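Local coordinates for tudor domain-containing protein 1 (Mus musculus, PDB 4B9W) that helps repress transposons in the germ line through the piRNA pathway, using extended Tudor domains such as this third one to bind arginine-methylated Piwi proteins, at residues F32-L37 with M129-V134; R70-F75 with V96-V101; T14-V19 with Q161-E166; G80-A85 with Q113-L118. All coordinates share one frame; numbering follows the deposited sequence.

Interaction 1 of 4, residues F32-L37 with M129-V134; sequences FYCHFL and MQCWLV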
# COMPACT_ATOMS: atom_id res chain seq x y z
N PHE A 32 2.61 12.38 -1.49
CA PHE A 32 1.93 13.28 -0.61
C PHE A 32 0.65 13.72 -1.26
O PHE A 32 0.49 13.59 -2.47
CB PHE A 32 2.82 14.48 -0.23
CG PHE A 32 3.24 15.33 -1.39
CD1 PHE A 32 4.27 14.94 -2.22
CD2 PHE A 32 2.59 16.55 -1.66
CE1 PHE A 32 4.66 15.73 -3.30
CE2 PHE A 32 2.97 17.34 -2.73
CZ PHE A 32 4.02 16.93 -3.54
N TYR A 33 -0.26 14.24 -0.45
CA TYR A 33 -1.58 14.56 -0.91
C TYR A 33 -1.85 16.04 -0.74
O TYR A 33 -1.47 16.62 0.27
CB TYR A 33 -2.60 13.71 -0.13
CG TYR A 33 -2.53 12.27 -0.55
CD1 TYR A 33 -1.55 11.42 -0.06
CD2 TYR A 33 -3.42 11.77 -1.49
CE1 TYR A 33 -1.47 10.11 -0.48
CE2 TYR A 33 -3.35 10.45 -1.90
CZ TYR A 33 -2.38 9.63 -1.40
OH TYR A 33 -2.31 8.34 -1.81
N CYS A 34 -2.49 16.63 -1.75
CA CYS A 34 -2.76 18.07 -1.73
C CYS A 34 -4.23 18.34 -1.98
O CYS A 34 -4.89 17.63 -2.74
CB CYS A 34 -1.96 18.79 -2.81
SG CYS A 34 -0.17 18.87 -2.57
N HIS A 35 -4.73 19.39 -1.32
CA HIS A 35 -5.90 20.08 -1.79
C HIS A 35 -5.47 21.13 -2.78
O HIS A 35 -4.62 21.97 -2.47
CB HIS A 35 -6.62 20.74 -0.64
CG HIS A 35 -7.23 19.77 0.33
ND1 HIS A 35 -7.30 20.02 1.66
CD2 HIS A 35 -7.79 18.52 0.13
CE1 HIS A 35 -7.89 18.99 2.28
NE2 HIS A 35 -8.19 18.06 1.34
N PHE A 36 -6.04 21.07 -3.98
CA PHE A 36 -5.82 22.07 -5.02
C PHE A 36 -6.89 23.17 -4.90
O PHE A 36 -8.10 22.90 -4.92
CB PHE A 36 -5.79 21.39 -6.39
CG PHE A 36 -4.53 20.58 -6.62
CD1 PHE A 36 -4.33 19.39 -5.96
CD2 PHE A 36 -3.54 21.04 -7.47
CE1 PHE A 36 -3.19 18.64 -6.18
CE2 PHE A 36 -2.38 20.31 -7.69
CZ PHE A 36 -2.20 19.11 -7.04
N LEU A 37 -6.43 24.40 -4.69
CA LEU A 37 -7.32 25.50 -4.34
C LEU A 37 -7.83 26.16 -5.61
O LEU A 37 -7.37 27.25 -6.00
CB LEU A 37 -6.64 26.51 -3.42
CG LEU A 37 -5.90 25.99 -2.18
CD1 LEU A 37 -5.22 27.14 -1.45
CD2 LEU A 37 -6.82 25.22 -1.25
N MET A 129 -5.63 14.63 -3.73
CA MET A 129 -4.94 14.30 -4.96
C MET A 129 -3.55 13.81 -4.65
O MET A 129 -2.76 14.57 -4.07
CB MET A 129 -4.87 15.55 -5.84
CG MET A 129 -6.24 16.06 -6.28
SD MET A 129 -7.17 14.77 -7.14
CE MET A 129 -5.92 14.19 -8.32
N GLN A 130 -3.23 12.57 -5.04
CA GLN A 130 -1.87 12.06 -4.78
C GLN A 130 -0.88 12.80 -5.66
O GLN A 130 -1.14 12.95 -6.85
CB GLN A 130 -1.76 10.55 -5.06
CG GLN A 130 -0.40 9.99 -4.67
CD GLN A 130 -0.28 8.50 -4.90
OE1 GLN A 130 -1.12 7.88 -5.56
NE2 GLN A 130 0.79 7.91 -4.38
N CYS A 131 0.23 13.25 -5.07
CA CYS A 131 1.27 13.96 -5.78
C CYS A 131 2.63 13.33 -5.52
O CYS A 131 2.77 12.50 -4.67
CB CYS A 131 1.35 15.42 -5.34
SG CYS A 131 -0.20 16.31 -5.51
N TRP A 132 3.61 13.72 -6.33
CA TRP A 132 5.03 13.46 -6.05
C TRP A 132 5.80 14.59 -6.60
O TRP A 132 5.35 15.22 -7.52
CB TRP A 132 5.51 12.15 -6.66
CG TRP A 132 5.11 11.93 -8.09
CD1 TRP A 132 5.81 12.27 -9.25
CD2 TRP A 132 3.90 11.27 -8.57
NE1 TRP A 132 5.12 11.88 -10.37
CE2 TRP A 132 3.96 11.28 -10.02
CE3 TRP A 132 2.79 10.68 -7.93
CZ2 TRP A 132 2.95 10.74 -10.79
CZ3 TRP A 132 1.79 10.12 -8.73
CH2 TRP A 132 1.86 10.15 -10.13
N LEU A 133 6.96 14.90 -6.04
CA LEU A 133 7.80 15.96 -6.60
C LEU A 133 8.51 15.41 -7.83
O LEU A 133 8.94 14.27 -7.83
CB LEU A 133 8.85 16.44 -5.60
CG LEU A 133 8.36 17.20 -4.35
CD1 LEU A 133 9.56 17.62 -3.51
CD2 LEU A 133 7.53 18.41 -4.73
N VAL A 134 8.61 16.19 -8.89
CA VAL A 134 9.31 15.70 -10.07
C VAL A 134 10.81 15.96 -9.95
O VAL A 134 11.26 16.78 -9.14
CB VAL A 134 8.76 16.30 -11.38
CG1 VAL A 134 7.32 15.85 -11.58
CG2 VAL A 134 8.92 17.81 -11.38
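Phe-32, Tyr-33 and Cys-34 pair with Cys-131, Gln-130 and Met-129 as antiparallel neighbours in the mixed sheet of the staphylococcal-nuclease-like (OB-fold) half of the extended Tudor domain, which accompanies the Tudor barrel. The short strand axes pass 4.6 Å apart with their directions 120° from each other, consistent with pairing over only three bridges.

Backbone bonds come from the two hydrogen-bonded pairs. Phe-32 N reaches Cys-131 O at 3.2 Å, while Cys-131 N returns to Phe-32 O. Met-129 N gives to Cys-34 O at 3.2 Å and Cys-34 N to Met-129 O at 3.1 Å.

Ring contacts lie on both faces of this pairing. On the face of Tyr-33 and Gln-130, the tyrosine ring lies over the partner's backbone, Gln-130 CA standing 4.0 Å from the ring centroid in a CH-pi contact. On the other face, Phe-32 CG sits between the backbone N and the carbonyl carbon (chi1 61°), and the ring covers Cys-131, whose CB lies 3.7 Å from its centroid. Phe-32 CZ also touches Leu-133 CD2, and Phe-151 meets the ring edge-to-face. An alanine at Phe-32 would probably open a gap over Cys-131 CB and leave Leu-133 and Phe-151 without their aromatic partner.

Further along this face, Phe-36 crosses Met-129 at about a right angle, its CE1 3.5 Å from Met-129 CB. Two sulfur-aromatic contacts are also made by Cys-131: its SG stands obliquely to the Phe-32 ring, but lies at the edge of the Phe-36 ring, 3.8 Å from Phe-36 CZ.

Interaction 2 of 4, residues R70-F75 with V96-V101; sequences RPCCAF and VKVHFV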
# COMPACT_ATOMS: atom_id res chain seq x y z
N ARG A 70 -15.32 0.04 -3.04
CA ARG A 70 -16.67 0.66 -2.93
C ARG A 70 -16.67 1.97 -2.12
O ARG A 70 -16.05 2.07 -1.06
CB ARG A 70 -17.69 -0.31 -2.28
CG ARG A 70 -19.14 0.20 -2.32
CD ARG A 70 -20.15 -0.75 -1.68
NE ARG A 70 -20.13 -2.11 -2.24
CZ ARG A 70 -20.75 -2.50 -3.36
NH1 ARG A 70 -21.48 -1.65 -4.08
NH2 ARG A 70 -20.64 -3.77 -3.76
N PRO A 71 -17.42 2.98 -2.59
CA PRO A 71 -17.46 4.20 -1.81
C PRO A 71 -18.36 4.06 -0.59
O PRO A 71 -19.30 3.27 -0.59
CB PRO A 71 -18.01 5.24 -2.80
CG PRO A 71 -18.06 4.56 -4.12
CD PRO A 71 -18.19 3.11 -3.84
N CYS A 72 -18.03 4.81 0.45
CA CYS A 72 -18.82 4.87 1.67
C CYS A 72 -18.51 6.16 2.42
O CYS A 72 -17.75 7.01 1.92
CB CYS A 72 -18.52 3.66 2.56
SG CYS A 72 -16.76 3.42 2.92
N CYS A 73 -19.17 6.32 3.57
CA CYS A 73 -18.88 7.31 4.58
C CYS A 73 -18.21 6.54 5.69
O CYS A 73 -18.72 5.49 6.10
CB CYS A 73 -20.17 7.93 5.14
SG CYS A 73 -21.17 8.87 3.97
N ALA A 74 -17.09 7.06 6.19
CA ALA A 74 -16.33 6.39 7.24
C ALA A 74 -16.04 7.39 8.36
O ALA A 74 -15.72 8.53 8.09
CB ALA A 74 -15.03 5.82 6.69
N PHE A 75 -16.16 6.95 9.60
CA PHE A 75 -15.89 7.78 10.77
C PHE A 75 -14.37 7.87 10.97
O PHE A 75 -13.71 6.85 10.96
CB PHE A 75 -16.57 7.13 11.99
CG PHE A 75 -16.35 7.85 13.27
CD1 PHE A 75 -17.08 8.98 13.57
CD2 PHE A 75 -15.44 7.39 14.21
CE1 PHE A 75 -16.88 9.66 14.77
CE2 PHE A 75 -15.25 8.05 15.41
CZ PHE A 75 -15.97 9.18 15.69
N VAL A 96 -12.28 -3.14 8.50
CA VAL A 96 -12.13 -2.70 7.12
C VAL A 96 -11.16 -1.49 7.12
O VAL A 96 -11.30 -0.59 7.96
CB VAL A 96 -13.51 -2.28 6.53
CG1 VAL A 96 -13.38 -1.77 5.10
CG2 VAL A 96 -14.52 -3.43 6.56
N LYS A 97 -10.16 -1.49 6.23
CA LYS A 97 -9.36 -0.28 6.01
C LYS A 97 -9.95 0.56 4.93
O LYS A 97 -10.29 0.06 3.85
CB LYS A 97 -7.91 -0.58 5.66
CG LYS A 97 -7.18 -1.20 6.82
CD LYS A 97 -5.70 -1.12 6.65
CE LYS A 97 -5.04 -1.75 7.84
NZ LYS A 97 -3.60 -1.98 7.57
N VAL A 98 -10.04 1.85 5.21
CA VAL A 98 -10.65 2.78 4.31
C VAL A 98 -9.67 3.88 3.93
O VAL A 98 -8.89 4.33 4.78
CB VAL A 98 -11.92 3.39 4.93
CG1 VAL A 98 -12.97 2.31 5.06
CG2 VAL A 98 -11.60 4.06 6.27
N HIS A 99 -9.71 4.27 2.66
CA HIS A 99 -9.00 5.41 2.11
C HIS A 99 -9.87 6.62 2.14
O HIS A 99 -10.87 6.70 1.43
CB HIS A 99 -8.60 5.13 0.67
CG HIS A 99 -7.79 6.24 0.07
ND1 HIS A 99 -6.43 6.26 0.13
CD2 HIS A 99 -8.17 7.42 -0.55
CE1 HIS A 99 -5.99 7.40 -0.46
NE2 HIS A 99 -7.07 8.10 -0.87
N PHE A 100 -9.52 7.59 2.98
CA PHE A 100 -10.27 8.85 3.02
C PHE A 100 -9.96 9.70 1.77
O PHE A 100 -8.88 10.28 1.67
CB PHE A 100 -9.97 9.59 4.34
CG PHE A 100 -10.62 8.94 5.53
CD1 PHE A 100 -11.98 9.11 5.75
CD2 PHE A 100 -9.90 8.15 6.41
CE1 PHE A 100 -12.61 8.50 6.83
CE2 PHE A 100 -10.51 7.54 7.48
CZ PHE A 100 -11.87 7.72 7.70
N VAL A 101 -10.90 9.74 0.83
CA VAL A 101 -10.65 10.20 -0.55
C VAL A 101 -10.41 11.70 -0.72
O VAL A 101 -9.81 12.13 -1.71
CB VAL A 101 -11.80 9.79 -1.51
CG1 VAL A 101 -11.90 8.27 -1.64
CG2 VAL A 101 -13.13 10.36 -1.07
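Ala-74 and Val-98 mark the nearest backbone approach of two strands that cross rather than pair. Their CA atoms are 7.3 Å apart, the strand axes come no closer than 8.5 Å, and the N-to-C directions differ by 100°. Strand 81-90 lies between strands 71-76 and 96-100 in the sheet, so the direct contact shows how strongly that sheet curls: it closes into the SH3-like barrel of the Tudor domain, and the two segments meet across its interior.

The side chains at the nearest approach are small. Ala-74 CB points toward the other strand and meets Val-98 CG2 at 3.9 Å, while Cys-72 SG only just reaches Val-98 CG1, at 4.5 Å. Leu-114 packs against all three residues and Ala-85 against Ala-74 and Val-98.

Phe-100 adds an aromatic contact. Its chi1 of -73° sets CG beside the backbone N; the far end of the ring comes near Ala-74, with CE1 3.6 Å from Ala-74 CB. The ring edge also faces two backbone oxygens: Phe-100 CE1 is 3.4 Å from Ala-74 O, and Phe-100 CZ 3.8 Å from Phe-75 O. Phe-76 meets the ring edge-to-face, and the dimethylarginine of the bound MILI peptide packs on it, consistent with a wall of the aromatic cage. An alanine at Phe-100 would probably leave a gap beside Ala-74 CB and strip the dimethylarginine of one aromatic neighbour.

No hydrogen bond links the segments, so cohesion rests on apolar packing, and the weakly positive C-H edge of the ring probably interacts favourably with the two carbonyl oxygens.

Interaction 3 of 4, residues T14-V19 with Q161-E166; sequences TVDETV and QARVVE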
# COMPACT_ATOMS: atom_id res chain seq x y z
N THR A 14 -4.93 20.15 -16.39
CA THR A 14 -4.22 20.21 -17.66
C THR A 14 -2.69 20.25 -17.43
O THR A 14 -2.20 20.77 -16.42
CB THR A 14 -4.67 21.40 -18.51
OG1 THR A 14 -4.35 22.60 -17.82
CG2 THR A 14 -6.20 21.34 -18.80
N VAL A 15 -1.96 19.70 -18.40
CA VAL A 15 -0.51 19.64 -18.30
C VAL A 15 0.01 21.08 -18.24
O VAL A 15 -0.50 21.95 -18.95
CB VAL A 15 0.11 18.83 -19.46
CG1 VAL A 15 1.63 18.84 -19.39
CG2 VAL A 15 -0.42 17.40 -19.43
N ASP A 16 0.95 21.32 -17.33
CA ASP A 16 1.49 22.66 -17.01
C ASP A 16 0.54 23.65 -16.35
O ASP A 16 0.89 24.82 -16.19
CB ASP A 16 2.15 23.31 -18.22
CG ASP A 16 3.49 22.71 -18.52
OD1 ASP A 16 4.11 22.12 -17.60
OD2 ASP A 16 3.93 22.82 -19.69
N GLU A 17 -0.63 23.18 -15.91
CA GLU A 17 -1.51 23.99 -15.07
C GLU A 17 -0.78 24.44 -13.80
O GLU A 17 -0.09 23.65 -13.15
CB GLU A 17 -2.76 23.21 -14.70
CG GLU A 17 -3.79 24.02 -13.94
CD GLU A 17 -5.06 23.24 -13.64
OE1 GLU A 17 -5.35 22.24 -14.35
OE2 GLU A 17 -5.78 23.65 -12.71
N THR A 18 -0.90 25.72 -13.46
CA THR A 18 -0.36 26.20 -12.18
C THR A 18 -1.50 26.56 -11.23
O THR A 18 -2.45 27.25 -11.60
CB THR A 18 0.59 27.39 -12.36
OG1 THR A 18 -0.13 28.47 -12.96
CG2 THR A 18 1.72 27.01 -13.22
N VAL A 19 -1.41 26.05 -10.02
CA VAL A 19 -2.50 26.10 -9.09
C VAL A 19 -1.97 26.04 -7.65
O VAL A 19 -0.98 25.37 -7.37
CB VAL A 19 -3.49 24.95 -9.38
CG1 VAL A 19 -2.75 23.63 -9.43
CG2 VAL A 19 -4.65 24.94 -8.37
N GLN A 161 2.60 27.27 -4.62
CA GLN A 161 2.26 27.11 -6.03
C GLN A 161 2.66 25.73 -6.56
O GLN A 161 3.82 25.32 -6.47
CB GLN A 161 2.97 28.20 -6.87
CG GLN A 161 2.81 28.04 -8.37
CD GLN A 161 3.47 29.16 -9.15
OE1 GLN A 161 4.67 29.12 -9.40
NE2 GLN A 161 2.69 30.17 -9.51
N ALA A 162 1.71 25.02 -7.14
CA ALA A 162 2.01 23.73 -7.77
C ALA A 162 1.86 23.89 -9.27
O ALA A 162 0.88 24.46 -9.75
CB ALA A 162 1.08 22.63 -7.26
N ARG A 163 2.85 23.40 -9.99
CA ARG A 163 2.76 23.28 -11.42
C ARG A 163 2.65 21.79 -11.75
O ARG A 163 3.50 20.98 -11.38
CB ARG A 163 3.97 23.91 -12.10
CG ARG A 163 3.77 24.03 -13.59
CD ARG A 163 4.79 24.96 -14.22
NE ARG A 163 6.09 24.34 -14.28
CZ ARG A 163 6.44 23.39 -15.16
NH1 ARG A 163 5.57 22.92 -16.05
NH2 ARG A 163 7.68 22.89 -15.14
N VAL A 164 1.58 21.43 -12.42
CA VAL A 164 1.26 20.05 -12.73
C VAL A 164 2.11 19.65 -13.96
O VAL A 164 1.76 19.98 -15.06
CB VAL A 164 -0.29 19.91 -12.96
CG1 VAL A 164 -0.69 18.48 -13.27
CG2 VAL A 164 -1.08 20.42 -11.76
N VAL A 165 3.23 18.98 -13.76
CA VAL A 165 4.18 18.68 -14.86
C VAL A 165 3.80 17.39 -15.59
O VAL A 165 3.92 17.30 -16.81
CB VAL A 165 5.64 18.59 -14.34
CG1 VAL A 165 6.63 18.17 -15.44
CG2 VAL A 165 6.07 19.92 -13.74
N GLU A 166 3.38 16.38 -14.82
CA GLU A 166 2.94 15.12 -15.42
C GLU A 166 1.70 14.59 -14.70
O GLU A 166 1.57 14.75 -13.47
CB GLU A 166 4.09 14.09 -15.46
CG GLU A 166 4.21 13.23 -14.23
CD GLU A 166 5.55 12.49 -14.16
OE1 GLU A 166 6.01 11.98 -15.21
OE2 GLU A 166 6.12 12.42 -13.03
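Thr-18 and Val-19 pair antiparallel with Arg-163 and Ala-162, joining strand 18-26 to strand 160-168, far along the chain, in the sheet of the extended Tudor domain.

Four backbone hydrogen bonds carry the pairing. Val-19 N reaches Ala-162 O at 2.8 Å and Ala-162 N reaches Val-19 O at 2.7 Å, the two bonds of a hydrogen-bonded pair. Beyond the non-hydrogen-bonded pair of Thr-18 and Arg-163, Val-164 N gives to Glu-17 O at 2.9 Å and Asp-16 N to Val-164 O at 2.8 Å, the last more bent at 141°.

Bonds within 14-19 shape its turn. Residues Thr-14 to Glu-17 form a type II beta turn, closed by Glu-17 N to Thr-14 O at 2.9 Å. Glu-17 OE1 also accepts from Thr-14 N at 3.0 Å, bracing the turn from its side chain, while OE2 is salt-bridged to Lys-38.

Apolar contacts divide between the faces. Thr-18 CG2, anti to the carbonyl carbon, lies 3.6 Å from Arg-163 CG, on the aliphatic stem of the arginine. On the Val-19 side, Val-19 CG1 approaches Val-164 CG2 at 4.3 Å, and Phe-13 packs on Val-164.

Charge enters through Asp-16 and Arg-163, but their salt bridge, OD1 to NH1, is modelled too short for its exact geometry to be trusted. The other ion pair of Arg-163, with Glu-175, is long and weak. With the charged contacts doubtful or weak, the main chain supplies the dependable bonds.

Interaction 4 of 4, residues G80-A85 with Q113-L118; sequences GNWYRA and QLQAIL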
# COMPACT_ATOMS: atom_id res chain seq x y z
N GLY A 80 -13.23 12.77 14.96
CA GLY A 80 -14.59 12.41 15.36
C GLY A 80 -15.70 12.82 14.40
O GLY A 80 -16.84 12.98 14.80
N ASN A 81 -15.36 12.95 13.12
CA ASN A 81 -16.34 13.30 12.10
C ASN A 81 -16.39 12.24 11.00
O ASN A 81 -15.44 11.45 10.82
CB ASN A 81 -15.98 14.65 11.51
CG ASN A 81 -16.03 15.79 12.55
OD1 ASN A 81 -16.96 15.87 13.34
ND2 ASN A 81 -15.02 16.65 12.53
N TRP A 82 -17.47 12.25 10.22
CA TRP A 82 -17.58 11.36 9.07
C TRP A 82 -17.01 11.98 7.79
O TRP A 82 -17.12 13.18 7.55
CB TRP A 82 -19.02 10.95 8.89
CG TRP A 82 -19.51 10.14 10.07
CD1 TRP A 82 -19.83 10.58 11.36
CD2 TRP A 82 -19.72 8.68 10.11
NE1 TRP A 82 -20.21 9.54 12.16
CE2 TRP A 82 -20.17 8.38 11.48
CE3 TRP A 82 -19.55 7.65 9.20
CZ2 TRP A 82 -20.48 7.08 11.88
CZ3 TRP A 82 -19.87 6.34 9.62
CH2 TRP A 82 -20.33 6.08 10.91
N TYR A 83 -16.35 11.17 6.97
CA TYR A 83 -15.87 11.66 5.69
C TYR A 83 -16.10 10.63 4.60
O TYR A 83 -16.42 9.48 4.87
CB TYR A 83 -14.39 12.01 5.77
CG TYR A 83 -14.07 13.11 6.76
CD1 TYR A 83 -14.18 14.43 6.39
CD2 TYR A 83 -13.69 12.81 8.07
CE1 TYR A 83 -13.91 15.45 7.28
CE2 TYR A 83 -13.41 13.82 8.98
CZ TYR A 83 -13.51 15.14 8.57
OH TYR A 83 -13.24 16.17 9.44
N ARG A 84 -15.91 11.06 3.35
CA ARG A 84 -15.99 10.18 2.20
C ARG A 84 -14.80 9.24 2.19
O ARG A 84 -13.69 9.62 2.58
CB ARG A 84 -16.04 10.98 0.92
CG ARG A 84 -17.24 11.92 0.84
CD ARG A 84 -17.48 12.40 -0.57
NE ARG A 84 -16.45 13.33 -1.04
CZ ARG A 84 -16.43 13.85 -2.26
NH1 ARG A 84 -17.38 13.54 -3.14
NH2 ARG A 84 -15.45 14.67 -2.63
N ALA A 85 -15.04 8.01 1.76
CA ALA A 85 -14.00 7.00 1.76
C ALA A 85 -14.28 5.91 0.71
O ALA A 85 -15.40 5.78 0.22
CB ALA A 85 -13.90 6.39 3.15
N GLN A 113 -18.47 1.97 12.04
CA GLN A 113 -17.82 3.20 11.65
C GLN A 113 -17.91 3.41 10.12
O GLN A 113 -17.25 4.28 9.55
CB GLN A 113 -16.38 3.19 12.16
CG GLN A 113 -16.25 3.28 13.67
CD GLN A 113 -14.82 3.21 14.19
OE1 GLN A 113 -13.96 2.51 13.64
NE2 GLN A 113 -14.56 3.93 15.28
N LEU A 114 -18.76 2.60 9.47
CA LEU A 114 -19.01 2.68 8.05
C LEU A 114 -20.51 2.89 7.82
O LEU A 114 -21.33 2.31 8.52
CB LEU A 114 -18.60 1.38 7.37
CG LEU A 114 -17.11 1.06 7.35
CD1 LEU A 114 -16.92 -0.33 6.74
CD2 LEU A 114 -16.37 2.13 6.56
N GLN A 115 -20.85 3.73 6.86
CA GLN A 115 -22.22 3.90 6.41
C GLN A 115 -22.21 3.98 4.88
O GLN A 115 -21.26 4.51 4.27
CB GLN A 115 -22.85 5.17 7.03
CG GLN A 115 -23.00 5.06 8.55
CD GLN A 115 -23.86 6.18 9.14
OE1 GLN A 115 -24.89 6.54 8.57
NE2 GLN A 115 -23.42 6.74 10.28
N ALA A 116 -23.25 3.44 4.26
CA ALA A 116 -23.43 3.60 2.81
C ALA A 116 -23.40 5.09 2.43
O ALA A 116 -23.86 5.93 3.21
CB ALA A 116 -24.73 2.94 2.35
N ILE A 117 -22.83 5.43 1.28
CA ILE A 117 -22.86 6.80 0.77
C ILE A 117 -23.97 6.91 -0.29
O ILE A 117 -24.36 5.91 -0.90
CB ILE A 117 -21.49 7.25 0.21
CG1 ILE A 117 -21.46 8.78 0.08
CG2 ILE A 117 -21.17 6.55 -1.11
CD1 ILE A 117 -20.08 9.38 -0.02
N LEU A 118 -24.51 8.12 -0.47
CA LEU A 118 -25.54 8.34 -1.47
C LEU A 118 -24.97 9.15 -2.64
O LEU A 118 -24.06 9.94 -2.45
CB LEU A 118 -26.74 9.04 -0.83
CG LEU A 118 -27.42 8.25 0.29
CD1 LEU A 118 -28.60 9.05 0.81
CD2 LEU A 118 -27.91 6.89 -0.20
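Gln-115 sets its amide nitrogen over the face of the Trp-82 indole: NE2 stands 3.2 Å above the ring plane, toward the rim. The amide and ring planes are 75° apart, so the amide meets the indole steeply instead of lying flat on it. Closest to NE2 is Trp-82 CH2, at 3.2 Å, with Trp-82 CZ2 at 3.4 Å. The aliphatic part shares the contact, Gln-115 CG lying 3.5 Å from Trp-82 CZ3. Both polar ends of the amide are engaged, NE2 giving to Cys-56 O and OE1 accepting from Asn-62 ND2, and these bonds would hold the rotation of the group over the ring. Trp-82 CZ3 also comes 3.3 Å from Gln-113 O.

The two segments are not neighbours in the antiparallel sheet of the Tudor barrel. Strand 71-76 runs between 81-90 and 114-116, hydrogen-bonded to each, and the side chains of Trp-82, Gln-115, Arg-84 and Ile-117 reach across it. Phe-75 of that strand meets the Trp-82 ring edge-to-face. On this side of the sheet helix 41-57 packs on Trp-82 through Cys-56 and on Arg-84 through Leu-48 and Leu-52.

Arg-84 joins the contact by its stem alone: CG lies 3.9 Å from Ile-117 CD1, Arg-84 CD nearly as close. Its chain then bends at chi3 (-70°), and the guanidinium forms a salt bridge with Asp-102 and hydrogen bonds from NH1 to the carbonyl oxygens of Leu-124 and Phe-121.

Interactions 1, 2 and 4 are buried; interaction 3 is partly exposed. Interactions 1 and 3 belong to one mixed sheet, where strands 18-26 and 31-36 are neighbours; both rest on backbone hydrogen bonds, to which 1 adds aromatic and sulfur packing and 3 adds charge. They touch where Phe-36 packs on Val-19 and Trp-132 probably bonds to Glu-166. Interactions 2 and 4 share the Tudor barrel, centres about 7 Å apart, and join strands that are not sheet neighbours, so no backbone hydrogen bond joins them and side-chain packing dominates: apolar inside the barrel in 2, amide on indole beneath helix 41-57 in 4. Tyr-33 and His-99 bring interactions 1 and 2 into touch between the two halves.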